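Beta-catenin homolog sys-1 (Caenorhabditis elegans, PDB 3C2G) acts as a beta-catenin-type transcription coregulator in the Wnt asymmetry pathway, binding the TCF factor pop-1 directly to activate or repress target genes. Local coordinates at residues D361-S366 with N406-M411; A368-H373 with E427-C432. All blocks are in the same frame, centred on the assembly; numbering follows the deposited sequence.

Contact 1. Residues D361-S366 with N406-M411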
ATOM      1  N   ASP A 361      18.901  11.602 -13.393  1.00 31.01           N
ATOM      2  CA  ASP A 361      20.358  11.749 -13.443  1.00 32.25           C
ATOM      3  C   ASP A 361      21.015  11.100 -12.231  1.00 32.16           C
ATOM      4  O   ASP A 361      22.012  10.375 -12.366  1.00 32.84           O
ATOM      5  CB  ASP A 361      20.780  13.218 -13.578  1.00 33.45           C
ATOM      6  CG  ASP A 361      20.467  13.805 -14.959  0.50 34.74           C
ATOM      7  OD1 ASP A 361      20.374  13.044 -15.949  0.50 38.06           O
ATOM      8  OD2 ASP A 361      20.319  15.043 -15.055  0.50 36.15           O
ATOM      9  N   ILE A 362      20.445  11.328 -11.050  1.00 31.23           N
ATOM     10  CA  ILE A 362      20.974  10.693  -9.843  1.00 30.55           C
ATOM     11  C   ILE A 362      20.967   9.170 -10.008  1.00 30.11           C
ATOM     12  O   ILE A 362      21.988   8.505  -9.829  1.00 29.27           O
ATOM     13  CB  ILE A 362      20.211  11.150  -8.584  1.00 30.79           C
ATOM     14  CG1 ILE A 362      20.514  12.634  -8.326  1.00 30.92           C
ATOM     15  CG2 ILE A 362      20.579  10.284  -7.374  1.00 28.48           C
ATOM     16  CD1 ILE A 362      19.432  13.391  -7.564  1.00 29.23           C
ATOM     17  N   ALA A 363      19.814   8.636 -10.384  1.00 30.49           N
ATOM     18  CA  ALA A 363      19.669   7.211 -10.602  1.00 30.88           C
ATOM     19  C   ALA A 363      20.732   6.645 -11.571  1.00 31.68           C
ATOM     20  O   ALA A 363      21.413   5.664 -11.261  1.00 31.19           O
ATOM     21  CB  ALA A 363      18.264   6.911 -11.071  1.00 30.05           C
ATOM     22  N   ILE A 364      20.897   7.280 -12.728  1.00 33.39           N
ATOM     23  CA  ILE A 364      21.888   6.816 -13.712  1.00 34.69           C
ATOM     24  C   ILE A 364      23.313   6.768 -13.154  1.00 34.74           C
ATOM     25  O   ILE A 364      24.026   5.793 -13.371  1.00 35.64           O
ATOM     26  CB  ILE A 364      21.816   7.654 -15.010  1.00 35.85           C
ATOM     27  CG1 ILE A 364      20.579   7.257 -15.815  1.00 35.22           C
ATOM     28  CG2 ILE A 364      23.075   7.492 -15.866  1.00 36.23           C
ATOM     29  CD1 ILE A 364      20.132   8.342 -16.738  1.00 36.33           C
ATOM     30  N   ARG A 365      23.715   7.795 -12.411  1.00 35.38           N
ATOM     31  CA  ARG A 365      25.055   7.829 -11.820  1.00 36.51           C
ATOM     32  C   ARG A 365      25.242   6.763 -10.750  1.00 36.54           C
ATOM     33  O   ARG A 365      26.374   6.413 -10.405  1.00 37.32           O
ATOM     34  CB  ARG A 365      25.385   9.207 -11.250  1.00 35.72           C
ATOM     35  CG  ARG A 365      25.663  10.267 -12.301  1.00 38.65           C
ATOM     36  CD  ARG A 365      26.273  11.542 -11.697  1.00 40.22           C
ATOM     37  NE  ARG A 365      25.265  12.445 -11.134  1.00 47.79           N
ATOM     38  CZ  ARG A 365      24.945  12.507  -9.839  1.00 51.20           C
ATOM     39  NH1 ARG A 365      25.557  11.719  -8.958  1.00 50.40           N
ATOM     40  NH2 ARG A 365      24.008  13.359  -9.422  1.00 52.72           N
ATOM     41  N   SER A 366      24.146   6.238 -10.217  1.00 36.15           N
ATOM     42  CA  SER A 366      24.266   5.141  -9.270  1.00 36.53           C
ATOM     43  C   SER A 366      23.955   3.798  -9.922  1.00 35.72           C
ATOM     44  O   SER A 366      23.725   2.803  -9.226  1.00 35.59           O
ATOM     45  CB  SER A 366      23.390   5.389  -8.045  1.00 37.17           C
ATOM     46  OG  SER A 366      23.646   6.694  -7.535  1.00 42.38           O
ATOM     47  N   ASN A 406      11.364   2.478 -18.931  1.00 26.56           N
ATOM     48  CA  ASN A 406      10.623   3.262 -19.905  1.00 27.28           C
ATOM     49  C   ASN A 406      10.625   4.749 -19.587  1.00 28.96           C
ATOM     50  O   ASN A 406      10.692   5.575 -20.496  1.00 29.94           O
ATOM     51  CB  ASN A 406       9.196   2.730 -20.046  1.00 26.47           C
ATOM     52  CG  ASN A 406       9.147   1.296 -20.595  1.00 26.27           C
ATOM     53  OD1 ASN A 406      10.161   0.739 -21.031  1.00 25.13           O
ATOM     54  ND2 ASN A 406       7.958   0.699 -20.576  1.00 26.02           N
ATOM     55  N   ASN A 407      10.585   5.088 -18.301  1.00 30.45           N
ATOM     56  CA  ASN A 407      10.738   6.481 -17.864  1.00 31.20           C
ATOM     57  C   ASN A 407      12.115   7.071 -18.166  1.00 32.05           C
ATOM     58  O   ASN A 407      12.235   8.277 -18.340  1.00 31.73           O
ATOM     59  CB  ASN A 407      10.385   6.637 -16.384  1.00 31.48           C
ATOM     60  CG  ASN A 407       8.900   6.434 -16.115  1.00 32.07           C
ATOM     61  OD1 ASN A 407       8.070   6.578 -17.021  1.00 34.05           O
ATOM     62  ND2 ASN A 407       8.557   6.077 -14.874  1.00 29.75           N
ATOM     63  N   PHE A 408      13.141   6.223 -18.248  1.00 33.62           N
ATOM     64  CA  PHE A 408      14.478   6.652 -18.688  1.00 35.30           C
ATOM     65  C   PHE A 408      14.569   6.868 -20.199  1.00 36.77           C
ATOM     66  O   PHE A 408      15.086   7.879 -20.651  1.00 36.69           O
ATOM     67  CB  PHE A 408      15.554   5.635 -18.298  1.00 35.22           C
ATOM     68  CG  PHE A 408      15.883   5.614 -16.848  1.00 35.49           C
ATOM     69  CD1 PHE A 408      16.233   6.773 -16.181  1.00 37.07           C
ATOM     70  CD2 PHE A 408      15.877   4.418 -16.150  1.00 36.84           C
ATOM     71  CE1 PHE A 408      16.542   6.746 -14.833  1.00 37.87           C
ATOM     72  CE2 PHE A 408      16.188   4.378 -14.798  1.00 37.12           C
ATOM     73  CZ  PHE A 408      16.519   5.548 -14.139  1.00 36.94           C
ATOM     74  N   LEU A 409      14.078   5.905 -20.976  1.00 39.19           N
ATOM     75  CA  LEU A 409      14.329   5.884 -22.418  1.00 41.57           C
ATOM     76  C   LEU A 409      13.742   7.084 -23.165  1.00 44.66           C
ATOM     77  O   LEU A 409      14.198   7.412 -24.251  1.00 44.93           O
ATOM     78  CB  LEU A 409      13.889   4.555 -23.044  1.00 40.01           C
ATOM     79  CG  LEU A 409      14.633   3.299 -22.574  1.00 38.51           C
ATOM     80  CD1 LEU A 409      13.949   2.000 -23.018  1.00 33.29           C
ATOM     81  CD2 LEU A 409      16.092   3.315 -23.000  1.00 37.51           C
HETATM   82  N   MSE A 410      12.762   7.745 -22.562  1.00 49.14           N
HETATM   83  CA  MSE A 410      12.166   8.956 -23.122  1.00 54.26           C
HETATM   84  C   MSE A 410      13.210  10.015 -23.457  1.00 55.63           C
HETATM   85  O   MSE A 410      13.200  10.576 -24.558  1.00 56.24           O
HETATM   86  CB  MSE A 410      11.139   9.533 -22.149  1.00 56.28           C
HETATM   87  CG  MSE A 410      10.135   8.512 -21.650  1.00 63.98           C
HETATM   88 SE   MSE A 410       8.530   8.321 -22.764  1.00 82.91          SE
HETATM   89  CE  MSE A 410       9.285   8.173 -24.573  1.00 76.61           C
HETATM   90  N   MSE A 411      14.113  10.266 -22.507  1.00 56.95           N
HETATM   91  CA  MSE A 411      15.224  11.209 -22.665  1.00 59.01           C
HETATM   92  C   MSE A 411      15.874  11.193 -24.049  1.00 56.79           C
HETATM   93  O   MSE A 411      16.180  12.234 -24.606  1.00 56.75           O
HETATM   94  CB  MSE A 411      16.318  10.912 -21.636  1.00 58.48           C
HETATM   95  CG  MSE A 411      15.945  11.168 -20.185  1.00 61.55           C
HETATM   96 SE   MSE A 411      17.307  10.437 -18.963  1.00 66.52          SE
HETATM   97  CE  MSE A 411      18.895  11.407 -19.612  1.00 66.34           C
TER

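Contact 2. Residues A368-H373 with E427-C432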
ATOM      1  N   ALA A 368      21.380   2.796 -11.791  1.00 32.79           N
ATOM      2  CA  ALA A 368      20.012   2.306 -11.666  1.00 32.95           C
ATOM      3  C   ALA A 368      19.635   1.374 -12.821  1.00 32.71           C
ATOM      4  O   ALA A 368      19.022   0.337 -12.598  1.00 32.54           O
ATOM      5  CB  ALA A 368      19.027   3.465 -11.562  1.00 32.53           C
ATOM      6  N   ILE A 369      20.024   1.728 -14.045  1.00 33.21           N
ATOM      7  CA  ILE A 369      19.645   0.923 -15.212  1.00 33.85           C
ATOM      8  C   ILE A 369      20.286  -0.457 -15.168  1.00 34.38           C
ATOM      9  O   ILE A 369      19.613  -1.467 -15.383  1.00 35.18           O
ATOM     10  CB  ILE A 369      19.890   1.653 -16.564  1.00 33.20           C
ATOM     11  CG1 ILE A 369      19.031   2.916 -16.630  1.00 33.92           C
ATOM     12  CG2 ILE A 369      19.536   0.743 -17.734  1.00 32.41           C
ATOM     13  CD1 ILE A 369      19.535   3.994 -17.566  1.00 35.19           C
ATOM     14  N   PHE A 370      21.572  -0.510 -14.858  1.00 34.67           N
ATOM     15  CA  PHE A 370      22.223  -1.788 -14.637  1.00 36.46           C
ATOM     16  C   PHE A 370      21.453  -2.642 -13.614  1.00 35.80           C
ATOM     17  O   PHE A 370      21.261  -3.841 -13.811  1.00 36.59           O
ATOM     18  CB  PHE A 370      23.652  -1.571 -14.148  1.00 38.70           C
ATOM     19  CG  PHE A 370      24.651  -2.462 -14.804  1.00 42.97           C
ATOM     20  CD1 PHE A 370      25.498  -1.959 -15.795  1.00 44.98           C
ATOM     21  CD2 PHE A 370      24.744  -3.814 -14.446  1.00 46.34           C
ATOM     22  CE1 PHE A 370      26.430  -2.780 -16.419  1.00 47.69           C
ATOM     23  CE2 PHE A 370      25.671  -4.653 -15.064  1.00 47.91           C
ATOM     24  CZ  PHE A 370      26.522  -4.132 -16.053  1.00 46.83           C
ATOM     25  N   LEU A 371      21.013  -2.017 -12.524  1.00 34.25           N
ATOM     26  CA  LEU A 371      20.344  -2.730 -11.455  1.00 32.91           C
ATOM     27  C   LEU A 371      19.020  -3.326 -11.889  1.00 31.98           C
ATOM     28  O   LEU A 371      18.701  -4.458 -11.509  1.00 31.78           O
ATOM     29  CB  LEU A 371      20.151  -1.831 -10.231  1.00 34.15           C
ATOM     30  CG  LEU A 371      19.424  -2.468  -9.042  1.00 34.27           C
ATOM     31  CD1 LEU A 371      20.211  -3.641  -8.509  1.00 33.44           C
ATOM     32  CD2 LEU A 371      19.192  -1.449  -7.967  1.00 35.91           C
ATOM     33  N   LEU A 372      18.255  -2.577 -12.682  1.00 30.59           N
ATOM     34  CA  LEU A 372      17.037  -3.115 -13.288  1.00 30.22           C
ATOM     35  C   LEU A 372      17.310  -4.394 -14.062  1.00 30.58           C
ATOM     36  O   LEU A 372      16.529  -5.340 -13.999  1.00 32.05           O
ATOM     37  CB  LEU A 372      16.394  -2.107 -14.232  1.00 29.82           C
ATOM     38  CG  LEU A 372      16.084  -0.719 -13.690  1.00 30.20           C
ATOM     39  CD1 LEU A 372      15.571   0.151 -14.821  1.00 29.64           C
ATOM     40  CD2 LEU A 372      15.091  -0.786 -12.530  1.00 28.90           C
ATOM     41  N   HIS A 373      18.415  -4.418 -14.798  1.00 29.99           N
ATOM     42  CA  HIS A 373      18.787  -5.584 -15.581  1.00 29.65           C
ATOM     43  C   HIS A 373      19.056  -6.784 -14.677  1.00 28.96           C
ATOM     44  O   HIS A 373      18.642  -7.898 -14.973  1.00 28.50           O
ATOM     45  CB  HIS A 373      20.005  -5.271 -16.466  1.00 29.38           C
ATOM     46  CG  HIS A 373      20.445  -6.426 -17.306  1.00 31.77           C
ATOM     47  ND1 HIS A 373      21.310  -7.399 -16.844  1.00 34.29           N
ATOM     48  CD2 HIS A 373      20.118  -6.781 -18.570  1.00 33.49           C
ATOM     49  CE1 HIS A 373      21.498  -8.298 -17.791  1.00 34.87           C
ATOM     50  NE2 HIS A 373      20.791  -7.944 -18.852  1.00 34.09           N
ATOM     51  N   GLU A 427      25.360   5.745 -19.596  1.00 42.78           N
ATOM     52  CA  GLU A 427      23.986   5.432 -19.980  1.00 42.58           C
ATOM     53  C   GLU A 427      23.927   4.367 -21.085  1.00 41.68           C
ATOM     54  O   GLU A 427      23.113   3.449 -21.011  1.00 40.60           O
ATOM     55  CB  GLU A 427      23.251   6.689 -20.467  1.00 43.07           C
ATOM     56  CG  GLU A 427      23.189   7.852 -19.490  1.00 46.17           C
ATOM     57  CD  GLU A 427      24.365   8.803 -19.606  1.00 49.88           C
ATOM     58  OE1 GLU A 427      24.190   9.885 -20.211  1.00 53.11           O
ATOM     59  OE2 GLU A 427      25.459   8.472 -19.098  1.00 51.38           O
ATOM     60  N   LYS A 428      24.791   4.495 -22.096  1.00 41.10           N
ATOM     61  CA  LYS A 428      24.740   3.626 -23.273  1.00 41.25           C
ATOM     62  C   LYS A 428      24.975   2.169 -22.924  1.00 40.76           C
ATOM     63  O   LYS A 428      24.215   1.313 -23.369  1.00 40.88           O
ATOM     64  CB  LYS A 428      25.713   4.075 -24.377  1.00 41.21           C
ATOM     65  CG  LYS A 428      25.243   5.239 -25.252  1.00 41.75           C
ATOM     66  CD  LYS A 428      26.430   5.777 -26.055  1.00 43.49           C
ATOM     67  CE  LYS A 428      26.016   6.528 -27.329  1.00 48.56           C
ATOM     68  NZ  LYS A 428      25.855   8.011 -27.133  1.00 51.11           N
ATOM     69  N   GLN A 429      25.999   1.875 -22.123  1.00 40.32           N
ATOM     70  CA  GLN A 429      26.284   0.471 -21.798  1.00 41.15           C
ATOM     71  C   GLN A 429      25.189  -0.153 -20.920  1.00 39.36           C
ATOM     72  O   GLN A 429      24.887  -1.337 -21.044  1.00 39.46           O
ATOM     73  CB  GLN A 429      27.702   0.247 -21.221  1.00 40.59           C
ATOM     74  CG  GLN A 429      28.031   0.948 -19.902  1.00 43.11           C
ATOM     75  CD  GLN A 429      29.173   0.262 -19.121  1.00 45.04           C
ATOM     76  OE1 GLN A 429      30.248  -0.040 -19.666  1.00 49.27           O
ATOM     77  NE2 GLN A 429      28.939   0.027 -17.830  1.00 50.31           N
ATOM     78  N   GLN A 430      24.586   0.654 -20.059  1.00 37.83           N
ATOM     79  CA  GLN A 430      23.489   0.183 -19.219  1.00 37.37           C
ATOM     80  C   GLN A 430      22.263  -0.163 -20.079  1.00 35.73           C
ATOM     81  O   GLN A 430      21.745  -1.275 -20.022  1.00 34.96           O
ATOM     82  CB  GLN A 430      23.149   1.214 -18.126  1.00 37.42           C
ATOM     83  CG  GLN A 430      24.224   1.402 -17.025  1.00 37.14           C
ATOM     84  CD  GLN A 430      23.826   2.458 -15.989  1.00 39.16           C
ATOM     85  OE1 GLN A 430      22.896   2.261 -15.198  1.00 41.38           O
ATOM     86  NE2 GLN A 430      24.521   3.594 -16.002  1.00 42.67           N
ATOM     87  N   VAL A 431      21.832   0.772 -20.916  1.00 34.67           N
ATOM     88  CA  VAL A 431      20.678   0.534 -21.770  1.00 33.39           C
ATOM     89  C   VAL A 431      20.886  -0.638 -22.739  1.00 34.21           C
ATOM     90  O   VAL A 431      19.948  -1.391 -23.012  1.00 34.32           O
ATOM     91  CB  VAL A 431      20.276   1.806 -22.518  1.00 32.89           C
ATOM     92  CG1 VAL A 431      19.182   1.526 -23.540  1.00 31.05           C
ATOM     93  CG2 VAL A 431      19.820   2.875 -21.523  1.00 31.97           C
ATOM     94  N   CYS A 432      22.107  -0.809 -23.241  1.00 34.09           N
ATOM     95  CA  CYS A 432      22.375  -1.825 -24.268  1.00 34.45           C
ATOM     96  C   CYS A 432      22.372  -3.240 -23.720  1.00 33.85           C
ATOM     97  O   CYS A 432      22.210  -4.204 -24.460  1.00 33.87           O
ATOM     98  CB  CYS A 432      23.699  -1.545 -24.981  1.00 35.10           C
ATOM     99  SG  CYS A 432      23.605  -0.160 -26.134  1.00 39.55           S
TER

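Contact 1. Residues D361-S366 with N406-M411
Phe-408 brings the outer end of its ring to Ala-363 and Ile-364 on helix 357-365. The methyl CB of Ala-363 approaches the rim of the ring almost in its plane, 3.8 Å from CZ of Phe-408. Ile-364 comes in obliquely: its CG1 is 4.2 Å from Phe-408 CE1, and the two side chains pass one another heading opposite ways. Three residues further on, selenomethionine Met-411 points the same way and meets Ile-364 tip to tip, SE to CD1, at 4.2 Å. Its chain bends at the last torsion (chi3 58°), which brings the terminal CE within 4.3 Å of OD1 of Asp-361, at the partly exposed margin of the contact. All of this is van der Waals packing between the last turn of helix 357-365 and the side chains of Phe-408 and Met-411, and it buries 175 Å² in total. Behind the first shell, Lys-360 NZ gives a weak hydrogen bond to the carbonyl of Asn-407. The side chain of Asn-407, the residue before Phe-408, hydrogen-bonds through OD1 to the backbone of the bound peptide, so the contact lies close to part of the pop-1 site. Helix 368-377 lies against the same cluster, with Ile-369 touching both Ile-364 and Phe-408, while helix 457-472 packs on Asn-406, Leu-409 and Met-410.

Contact 2. Residues A368-H373 with E427-C432
Gln-430 reaches across to the start of helix 368-377 and supplies the polar part of the contact. Its OE1 accepts a hydrogen bond from Phe-370 N at 3.1 Å, with an N-H...O angle of 161°, on a lone pair in the plane of the amide. The chain is extended beyond CG (chi2 179°), which carries the amide out to the backbone of the first turn. On the other end of that amide, NE2 has two weak hydrogen bonds, to Ile-364 O and to Asn-426 OD1.

Apolar contacts flank this bond. The Ile-369 side chain crosses Gln-430 at about a right angle, CB to CB 3.6 Å, and extends CD1 to Val-431 CG2 at 4.1 Å. The Phe-370 ring turns its edge to Gln-430, with CD1 3.8 Å from CG. At the same edge stands a polar group, the amide nitrogen NE2 of Gln-429, 4.0 Å from Phe-370 CE1.

The segments run nearly parallel, 14° apart, with axes 8.4 Å from each other. Phe-370 N is a first-turn N-H that finds its acceptor in a side chain of the neighbouring helix: the buried OE1 satisfies this donor, and only weak bonds secure the NE2 of the same amide.

How the contacts relate
From the N terminus, helix 357-365 is followed directly by helix 368-377, then by the long helix 388-409 and helix 425-432. Contact 1 closes the loop from 361-366 to 406-411; contact 2 opens within that interval, at 368-373, and closes beyond it, at 427-432. The two therefore cross, neither nesting inside the other. Their centres lie 9 Å apart and they touch: Ala-363 O probably accepts a hydrogen bond from Ala-368 N across the short turn, and Leu-409 CD2 packs on Val-431 CG1. Together they tie four helices, two before and two after the connection 378-387, into one packed group within the armadillo domain.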